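Local coordinates for putative immunoglobulin-blocking virulence protein (Mycoplasma mycoides subsp. capri, PDB 7ADK), which probably binds host immunoglobulin and blocks its recognition of antigen, acting as a virulence factor of this mycoplasma, at residues A[650-653]-A[654-657]; A[627-630]-A[631-634]; A[182-185]-A[186-190]. All coordinates share one frame; numbering follows the deposited sequence.

Contact 1: residues A[650-653]-A[654-657]; sequences FEIS and SDEL
Ser653, Ile652 and Ser654 carry this local turn, where the chain leaves strand 650-652 and turns a corner. Ser653 contributes its carbonyl. Its O reaches past Ser654 to the backbone N of Asp655 at 3.0 Å, a weak hydrogen bond with an N-H...O angle of only 134°. That closes an inverse gamma turn with Ser654 at its centre. The CB of Ser654 stays against the backbone just before it, 3.7 Å from Ser653 C, while its hydroxyl turns outward from the pair and bonds to the carbonyl O of Thr694.

Ile652 fills the inside of the bend. With CG1 anti to the backbone N (chi1 -173°), its ethyl branch reaches toward the residues after the turn, and two side chains come across it at roughly right angles. The first is Asp655, whose OD1 approaches Ile652 CG1 at 3.3 Å; its other oxygen, OD2, is bonded to Ser619 OG. The second is Glu656, which lays its aliphatic part on the end of the same branch, CG to Ile652 CD1 at 3.9 Å. The other branch, CG2, faces the Glu656 carboxylate carbon CD at 4.1 Å.

Strand 650-652 is an edge strand of a three-stranded parallel sheet within this chain, and Ile652 pairs through its backbone with Arg689 and Ser691. Helix 698-709 packs on the group as well: Tyr707 touches both Ile652 and Glu656, and Asn703 ND2 bonds to Glu656 O.

The chemistry is mixed, an apolar branch flanked by two acidic side chains. The one backbone bond across the bend is weak, and Ser654 OG, Asp655 OD2 and Glu656 O tie the bend to its surroundings through Thr694, Ser619 and Asn703.

Contact 2: residues A[627-630]-A[631-634]; sequences DDLD and TSNE
The carboxylate of Asp627 and the amide of Asn633 meet with their planes 54° apart, and the side chains cross at about a right angle. Asn633 ND2 donates to Asp627 OD2 at 2.8 Å, and the bond is fairly straight, 161° at the hydrogen. Asp627 receives it from above its carboxylate plane, whereas the acceptor lies nearly in the plane of the amide. Asn633 CB stands off the same side of the carboxylate as ND2, 3.7 Å from Asp627 OD2. At the other end of the amide, Asn633 OD1 takes the backbone N-H of Gly601. With both ends engaged, the amide is fixed in its rotation.

A type I beta turn from Asp630 to Asn633 brings Asn633 round to this position. Its closing bond is long and weak: Asn633 N lies 3.5 Å from Asp630 O. A second flat group sits at the start of the turn. The Asp630 carboxylate, with CG tucked between the backbone N and the carbonyl carbon (chi1 44°), leans forward over its own carbonyl side, bringing OD1 to Thr631 N at 2.9 Å. That bond is weak too, being strongly bent. OD1 also lies 3.8 Å from Thr631 CG2. Over one face of the turn, Leu629 CD2 comes to 3.9 Å from Ser632 OG.

The whole bend belongs to the connection between strands 608-610 and 640-643, neighbours in a five-stranded parallel sheet. Helix 567-579 holds it from one side, Arg574 bonding to Asp627 O and Tyr578 to Glu634 O, while Leu600 packs on Asn633.

Contact 3: residues A[182-185]-A[186-190]; sequences DKLK and EQVAK
Lys185 and Glu186 lie side by side and point the same way from the helix. The lysine's stem meets the glutamate's carboxylate, Lys185 CG to Glu186 OE1 at 3.9 Å. The two charged groups are not in contact: the extended lysine carries its NZ on to a salt bridge with Glu304, and Glu186 OE1 stays 5.8 Å from Lys185 NZ. The glutamate is bent instead. Its CG sits beside the backbone N (chi1 -60°) and folds against the preceding turn, 3.4 Å from Asp182 O, before the chain turns again at chi2. Lys185 may weakly stabilise the Glu186 carboxylate through space, though Lys185 is itself paired with Glu304 and Asp182 brings a like charge to the neighbourhood.

Leu184 and Val188 lie one turn apart on another face. Their contact is loose and apolar, Leu184 CD1 to Val188 CG2 at 4.3 Å, and both side chains rest on Leu307 of helix 301-308. Ile134 gives Leu184 a further neighbour.

All this belongs to the first two and a half turns of the amphipathic helix 182-194, knitted by i to i+4 backbone bonds. Glu186 N bonds to Asp182 O, Val188 N to Leu184 O and Ala189 N to Lys185 O. Gln187 N to Lys183 O is long, 3.4 Å, and weak.

Gln187 heads in a different direction from the lysine-glutamate pair. Its CB passes 3.4 Å from Leu184 O, then the chain bends at chi2 and leads its amide away from the helix, where NE2 bonds to Ala135 O. Ala189 places its CB 3.5 Å from Lys185 O and packs against Ile299.

Contacts 1 and 2 both sit at loops beside parallel sheets, their centres about 30 Å apart, while contact 3 lies far off, its centre about 67 Å from that of contact 1 across the centre of the chain. Contact 2 is the surface one, and it relies on polar chemistry, an acid holding an amide in a loop between strands. Contacts 1 and 3 are partly buried. In contact 1 an isoleucine at the end of an edge strand is flanked by acidic side chains and faces a helix. Contact 3 works within a single helix, with regular backbone bonds, and its apolar side meets helix 301-308. No secondary-structure element is common to any two of them.

Contact 1: residues A[650-653]-A[654-657]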
loop_
_atom_site.group_PDB
_atom_site.type_symbol
_atom_site.label_atom_id
_atom_site.label_comp_id
_atom_site.label_asym_id
_atom_site.label_seq_id
_atom_site.Cartn_x
_atom_site.Cartn_y
_atom_site.Cartn_z
ATOM N N PHE A 650 -21.255 -0.047 19.439
ATOM C CA PHE A 650 -20.514 0.533 20.549
ATOM C C PHE A 650 -21.421 0.592 21.782
ATOM O O PHE A 650 -22.243 1.491 21.921
ATOM C CB PHE A 650 -19.950 1.898 20.140
ATOM C CG PHE A 650 -19.260 2.636 21.266
ATOM C CD1 PHE A 650 -18.151 2.060 21.907
ATOM C CD2 PHE A 650 -19.744 3.880 21.698
ATOM C CE1 PHE A 650 -17.541 2.724 22.979
ATOM C CE2 PHE A 650 -19.135 4.542 22.767
ATOM C CZ PHE A 650 -18.034 3.962 23.408
ATOM N N GLU A 651 -21.300 -0.387 22.668
ATOM C CA GLU A 651 -22.037 -0.432 23.925
ATOM C C GLU A 651 -21.473 0.597 24.902
ATOM O O GLU A 651 -20.269 0.628 25.166
ATOM C CB GLU A 651 -22.018 -1.864 24.487
ATOM C CG GLU A 651 -23.095 -2.165 25.535
ATOM C CD GLU A 651 -22.785 -1.689 26.956
ATOM O OE1 GLU A 651 -21.605 -1.497 27.316
ATOM O OE2 GLU A 651 -23.736 -1.542 27.750
ATOM N N ILE A 652 -22.328 1.471 25.430
ATOM C CA ILE A 652 -21.953 2.441 26.459
ATOM C C ILE A 652 -23.084 2.608 27.483
ATOM O O ILE A 652 -24.252 2.698 27.120
ATOM C CB ILE A 652 -21.432 3.749 25.810
ATOM C CG1 ILE A 652 -20.865 4.724 26.854
ATOM C CG2 ILE A 652 -22.476 4.453 24.950
ATOM C CD1 ILE A 652 -19.884 5.738 26.285
ATOM N N SER A 653 -22.728 2.646 28.768
ATOM C CA SER A 653 -23.638 2.992 29.863
ATOM C C SER A 653 -24.140 4.442 29.728
ATOM O O SER A 653 -23.648 5.226 28.919
ATOM C CB SER A 653 -22.933 2.741 31.203
ATOM O OG SER A 653 -23.800 2.861 32.306
ATOM N N SER A 654 -25.024 4.909 30.603
ATOM C CA SER A 654 -25.319 6.341 30.746
ATOM C C SER A 654 -24.261 7.065 31.620
ATOM O O SER A 654 -24.590 7.791 32.552
ATOM C CB SER A 654 -26.769 6.514 31.209
ATOM O OG SER A 654 -27.290 7.744 30.774
ATOM N N ASP A 655 -22.967 6.874 31.342
ATOM C CA ASP A 655 -21.854 7.704 31.848
ATOM C C ASP A 655 -21.579 8.926 30.950
ATOM O O ASP A 655 -20.722 9.751 31.245
ATOM C CB ASP A 655 -20.555 6.886 32.019
ATOM C CG ASP A 655 -19.791 6.615 30.719
ATOM O OD1 ASP A 655 -20.456 6.431 29.689
ATOM O OD2 ASP A 655 -18.538 6.579 30.717
ATOM N N GLU A 656 -22.285 9.069 29.833
ATOM C CA GLU A 656 -22.062 10.132 28.858
ATOM C C GLU A 656 -22.322 11.524 29.420
ATOM O O GLU A 656 -21.785 12.487 28.900
ATOM C CB GLU A 656 -22.909 9.888 27.606
ATOM C CG GLU A 656 -22.534 8.575 26.923
ATOM C CD GLU A 656 -23.018 8.513 25.480
ATOM O OE1 GLU A 656 -24.213 8.237 25.257
ATOM O OE2 GLU A 656 -22.200 8.751 24.569
ATOM N N LEU A 657 -23.077 11.643 30.514
ATOM C CA LEU A 657 -23.243 12.881 31.282
ATOM C C LEU A 657 -21.907 13.387 31.859
ATOM O O LEU A 657 -21.735 14.580 32.096
ATOM C CB LEU A 657 -24.213 12.628 32.446
ATOM C CG LEU A 657 -25.675 12.340 32.068
ATOM C CD1 LEU A 657 -25.933 10.905 31.629
ATOM C CD2 LEU A 657 -26.553 12.589 33.288
#

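Contact 2: residues A[627-630]-A[631-634]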
loop_
_atom_site.group_PDB
_atom_site.type_symbol
_atom_site.label_atom_id
_atom_site.label_comp_id
_atom_site.label_asym_id
_atom_site.label_seq_id
_atom_site.Cartn_x
_atom_site.Cartn_y
_atom_site.Cartn_z
ATOM N N ASP A 627 -2.162 20.135 35.151
ATOM C CA ASP A 627 -1.072 19.848 36.097
ATOM C C ASP A 627 -1.417 19.878 37.600
ATOM O O ASP A 627 -0.514 20.050 38.413
ATOM C CB ASP A 627 0.194 20.690 35.782
ATOM C CG ASP A 627 0.056 22.207 35.551
ATOM O OD1 ASP A 627 -1.050 22.700 35.235
ATOM O OD2 ASP A 627 1.092 22.904 35.624
ATOM N N ASP A 628 -2.677 19.704 38.005
ATOM C CA ASP A 628 -3.255 20.100 39.310
ATOM C C ASP A 628 -3.292 21.618 39.553
ATOM O O ASP A 628 -4.310 22.155 39.996
ATOM C CB ASP A 628 -2.611 19.398 40.522
ATOM C CG ASP A 628 -2.721 17.879 40.564
ATOM O OD1 ASP A 628 -3.631 17.314 39.934
ATOM O OD2 ASP A 628 -1.942 17.248 41.304
ATOM N N LEU A 629 -2.208 22.318 39.232
ATOM C CA LEU A 629 -2.149 23.770 39.061
ATOM C C LEU A 629 -2.999 24.191 37.836
ATOM O O LEU A 629 -3.507 23.350 37.090
ATOM C CB LEU A 629 -0.675 24.197 38.895
ATOM C CG LEU A 629 0.279 23.950 40.080
ATOM C CD1 LEU A 629 0.620 22.488 40.346
ATOM C CD2 LEU A 629 1.593 24.657 39.796
ATOM N N ASP A 630 -3.169 25.492 37.605
ATOM C CA ASP A 630 -3.933 26.017 36.463
ATOM C C ASP A 630 -3.455 27.378 35.954
ATOM O O ASP A 630 -3.281 27.540 34.751
ATOM C CB ASP A 630 -5.446 26.041 36.759
ATOM C CG ASP A 630 -5.862 26.561 38.138
ATOM O OD1 ASP A 630 -5.063 27.231 38.832
ATOM O OD2 ASP A 630 -7.027 26.312 38.519
ATOM N N THR A 631 -3.223 28.358 36.822
ATOM C CA THR A 631 -2.865 29.727 36.405
ATOM C C THR A 631 -1.530 29.828 35.656
ATOM O O THR A 631 -1.327 30.773 34.899
ATOM C CB THR A 631 -2.872 30.687 37.608
ATOM O OG1 THR A 631 -2.091 30.200 38.678
ATOM C CG2 THR A 631 -4.274 30.915 38.135
ATOM N N SER A 632 -0.619 28.864 35.803
ATOM C CA SER A 632 0.717 28.902 35.195
ATOM C C SER A 632 0.868 28.152 33.860
ATOM O O SER A 632 1.910 28.287 33.233
ATOM C CB SER A 632 1.739 28.409 36.220
ATOM O OG SER A 632 1.417 27.124 36.717
ATOM N N ASN A 633 -0.106 27.358 33.396
ATOM C CA ASN A 633 0.065 26.455 32.243
ATOM C C ASN A 633 -1.220 26.270 31.414
ATOM O O ASN A 633 -2.326 26.280 31.942
ATOM C CB ASN A 633 0.601 25.092 32.742
ATOM C CG ASN A 633 2.115 25.005 32.841
ATOM O OD1 ASN A 633 2.837 25.433 31.954
ATOM N ND2 ASN A 633 2.646 24.408 33.867
ATOM N N GLU A 634 -1.078 26.026 30.107
ATOM C CA GLU A 634 -2.145 25.520 29.231
ATOM C C GLU A 634 -2.588 24.098 29.640
ATOM O O GLU A 634 -1.719 23.270 29.933
ATOM C CB GLU A 634 -1.651 25.539 27.766
ATOM C CG GLU A 634 -2.537 24.768 26.778
ATOM C CD GLU A 634 -2.084 24.809 25.319
ATOM O OE1 GLU A 634 -1.789 25.900 24.795
ATOM O OE2 GLU A 634 -2.079 23.755 24.661
#

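Contact 3: residues A[182-185]-A[186-190]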
loop_
_atom_site.group_PDB
_atom_site.type_symbol
_atom_site.label_atom_id
_atom_site.label_comp_id
_atom_site.label_asym_id
_atom_site.label_seq_id
_atom_site.Cartn_x
_atom_site.Cartn_y
_atom_site.Cartn_z
ATOM N N ASP A 182 25.071 52.621 14.298
ATOM C CA ASP A 182 25.480 52.729 12.894
ATOM C C ASP A 182 26.654 51.778 12.590
ATOM O O ASP A 182 26.612 50.998 11.644
ATOM C CB ASP A 182 25.827 54.193 12.540
ATOM C CG ASP A 182 24.782 55.280 12.876
ATOM O OD1 ASP A 182 24.848 56.378 12.285
ATOM O OD2 ASP A 182 23.902 55.082 13.730
ATOM N N LYS A 183 27.663 51.762 13.477
ATOM C CA LYS A 183 28.864 50.910 13.387
ATOM C C LYS A 183 28.548 49.404 13.378
ATOM O O LYS A 183 29.162 48.656 12.621
ATOM C CB LYS A 183 29.853 51.275 14.517
ATOM C CG LYS A 183 31.273 51.606 14.039
ATOM C CD LYS A 183 31.417 52.960 13.329
ATOM C CE LYS A 183 31.319 54.142 14.291
ATOM N NZ LYS A 183 31.502 55.431 13.635
ATOM N N LEU A 184 27.571 48.950 14.167
ATOM C CA LEU A 184 27.114 47.557 14.182
ATOM C C LEU A 184 26.311 47.205 12.933
ATOM O O LEU A 184 26.568 46.174 12.320
ATOM C CB LEU A 184 26.281 47.291 15.451
ATOM C CG LEU A 184 25.641 45.889 15.522
ATOM C CD1 LEU A 184 26.682 44.780 15.649
ATOM C CD2 LEU A 184 24.706 45.855 16.718
ATOM N N LYS A 185 25.314 48.011 12.556
ATOM C CA LYS A 185 24.418 47.605 11.456
ATOM C C LYS A 185 25.085 47.642 10.082
ATOM O O LYS A 185 24.745 46.832 9.230
ATOM C CB LYS A 185 23.067 48.321 11.521
ATOM C CG LYS A 185 23.090 49.811 11.197
ATOM C CD LYS A 185 21.728 50.415 11.540
ATOM C CE LYS A 185 21.628 51.876 11.112
ATOM N NZ LYS A 185 20.424 52.507 11.679
ATOM N N GLU A 186 26.118 48.459 9.891
ATOM C CA GLU A 186 26.965 48.395 8.696
ATOM C C GLU A 186 27.953 47.220 8.702
ATOM O O GLU A 186 28.261 46.677 7.644
ATOM C CB GLU A 186 27.675 49.736 8.477
ATOM C CG GLU A 186 26.731 50.930 8.270
ATOM C CD GLU A 186 25.503 50.649 7.402
ATOM O OE1 GLU A 186 24.406 51.149 7.723
ATOM O OE2 GLU A 186 25.636 49.936 6.393
ATOM N N GLN A 187 28.391 46.739 9.869
ATOM C CA GLN A 187 29.103 45.458 9.958
ATOM C C GLN A 187 28.185 44.286 9.586
ATOM O O GLN A 187 28.580 43.394 8.837
ATOM C CB GLN A 187 29.704 45.287 11.361
ATOM C CG GLN A 187 30.353 43.927 11.638
ATOM C CD GLN A 187 31.680 43.696 10.943
ATOM O OE1 GLN A 187 31.987 44.242 9.899
ATOM N NE2 GLN A 187 32.529 42.883 11.504
ATOM N N VAL A 188 26.941 44.295 10.067
ATOM C CA VAL A 188 25.938 43.277 9.718
ATOM C C VAL A 188 25.560 43.334 8.233
ATOM O O VAL A 188 25.303 42.289 7.641
ATOM C CB VAL A 188 24.719 43.393 10.656
ATOM C CG1 VAL A 188 23.509 42.559 10.241
ATOM C CG2 VAL A 188 25.136 42.937 12.061
ATOM N N ALA A 189 25.595 44.514 7.605
ATOM C CA ALA A 189 25.431 44.680 6.160
ATOM C C ALA A 189 26.571 44.026 5.366
ATOM O O ALA A 189 26.317 43.181 4.511
ATOM C CB ALA A 189 25.315 46.170 5.824
ATOM N N LYS A 190 27.831 44.357 5.677
ATOM C CA LYS A 190 29.025 43.825 4.998
ATOM C C LYS A 190 29.179 42.315 5.122
ATOM O O LYS A 190 29.660 41.667 4.193
ATOM C CB LYS A 190 30.269 44.516 5.558
ATOM C CG LYS A 190 30.388 45.948 5.024
ATOM C CD LYS A 190 31.549 46.685 5.703
ATOM C CE LYS A 190 31.679 48.125 5.205
ATOM N NZ LYS A 190 32.183 48.202 3.824
#